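Local coordinates for protein crustacyanin-C1 subunit (PDB 1I4U) that binds the carotenoid astaxanthin as one of the crustacyanin subunits that give the lobster carapace its blue colour, at residues D144-V147 with K148-E151. Sequence-based numbering, arbitrary orientation.
Sequences DQYV and KKCE
Tyr146 and Lys149, three residues apart on one helix, run side by side in the same direction, and the lysine CE reaches the ring at CD1, 3.6 Å away, in an oblique approach. The path of the lysine explains this: CG stands beside its own backbone N (chi1 -67°), and bends at chi3 and chi4 fold the tail back over the preceding turn, where CE also lies 3.3 Å from the Gln145 carbonyl O. One face of the tyrosine ring carries CG of Gln145, 3.7 Å above the plane over its centre, which gives the ring two aliphatic neighbours. Three of the four i to i+4 backbone bonds are sound: Lys148 N to Asp144 O at 2.9 Å (N-H...O angle 163°), Cys150 N to Tyr146 O at 3.1 Å, and Glu151 N to Val147 O. The fourth, from Lys149 N to Gln145 O, is weak at 3.4 Å, and that carbonyl O also accepts a hydrogen from a water, which is in turn weakly bound by Lys149 NZ. These two turns begin helix 144-156, the helix that in the lipocalin fold follows the last long barrel strand and packs against the outside of the barrel. The tightly packed side faces strand 115-123: buried Cys150 forms a disulfide with Cys117 of that strand, and its Tyr115 touches both Lys149 and Cys150. With an alanine at position 149, the Tyr146 ring would probably lose the CE contact at CD1, and the water on Gln145 O the weak bond from NZ. The solvent side is looser. There the exposed Lys148 and Asp144 run at a slant past each other, with Lys148 NZ 3.3 Å from Asp144 CB but 4.0 Å from Asp144 OD2, so the opposite charges lie beyond salt-bridge range.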
# COMPACT_ATOMS: atom_id res chain seq x y z
N ASP A 144 -2.33 10.41 -30.58
CA ASP A 144 -1.22 11.19 -30.06
C ASP A 144 -1.79 12.44 -29.43
O ASP A 144 -1.20 12.85 -28.45
CB ASP A 144 -0.23 11.47 -31.19
CG ASP A 144 0.60 10.33 -31.69
OD1 ASP A 144 0.45 9.12 -31.38
OD2 ASP A 144 1.55 10.61 -32.49
N GLN A 145 -2.91 13.01 -29.90
CA GLN A 145 -3.30 14.27 -29.25
C GLN A 145 -3.61 14.07 -27.77
O GLN A 145 -3.37 14.96 -26.97
CB GLN A 145 -4.50 15.00 -29.82
CG GLN A 145 -5.79 14.20 -29.85
CD GLN A 145 -6.95 14.89 -30.56
OE1 GLN A 145 -7.18 16.06 -30.25
NE2 GLN A 145 -7.57 14.12 -31.44
N TYR A 146 -4.17 12.91 -27.45
CA TYR A 146 -4.49 12.62 -26.07
C TYR A 146 -3.28 12.18 -25.26
O TYR A 146 -3.16 12.56 -24.08
CB TYR A 146 -5.60 11.52 -25.99
CG TYR A 146 -6.83 11.90 -26.78
CD1 TYR A 146 -7.54 13.05 -26.50
CD2 TYR A 146 -7.27 11.15 -27.86
CE1 TYR A 146 -8.65 13.46 -27.20
CE2 TYR A 146 -8.40 11.55 -28.59
CZ TYR A 146 -9.08 12.68 -28.25
OH TYR A 146 -10.17 13.05 -28.98
N VAL A 147 -2.41 11.36 -25.87
CA VAL A 147 -1.14 11.00 -25.25
C VAL A 147 -0.39 12.25 -24.86
O VAL A 147 0.14 12.30 -23.75
CB VAL A 147 -0.26 10.10 -26.16
CG1 VAL A 147 1.09 9.84 -25.51
CG2 VAL A 147 -1.05 8.83 -26.48
N LYS A 148 -0.33 13.25 -25.71
CA LYS A 148 0.40 14.48 -25.43
C LYS A 148 -0.22 15.28 -24.28
O LYS A 148 0.48 15.96 -23.53
CB LYS A 148 0.42 15.35 -26.68
CG LYS A 148 1.36 15.02 -27.81
CD LYS A 148 1.01 15.89 -29.04
CE LYS A 148 1.77 15.62 -30.31
NZ LYS A 148 1.53 14.29 -30.91
N LYS A 149 -1.54 15.16 -24.13
CA LYS A 149 -2.18 15.78 -22.97
C LYS A 149 -1.64 15.18 -21.70
O LYS A 149 -1.28 15.89 -20.74
CB LYS A 149 -3.72 15.71 -23.01
CG LYS A 149 -4.27 16.59 -24.19
CD LYS A 149 -5.73 16.31 -24.43
CE LYS A 149 -6.15 16.34 -25.91
NZ LYS A 149 -5.88 17.68 -26.48
N CYS A 150 -1.57 13.81 -21.67
CA CYS A 150 -1.00 13.23 -20.47
C CYS A 150 0.48 13.59 -20.33
O CYS A 150 0.87 13.84 -19.19
CB CYS A 150 -1.18 11.72 -20.47
SG CYS A 150 -2.85 11.09 -20.20
N GLU A 151 1.23 13.62 -21.42
CA GLU A 151 2.65 13.95 -21.30
C GLU A 151 2.80 15.30 -20.61
O GLU A 151 3.66 15.43 -19.74
CB GLU A 151 3.34 13.91 -22.66
CG GLU A 151 4.82 14.31 -22.51
CD GLU A 151 5.56 14.47 -23.83
OE1 GLU A 151 4.92 14.46 -24.91
OE2 GLU A 151 6.80 14.59 -23.84
O HOH W 1 -2.73 17.64 -27.65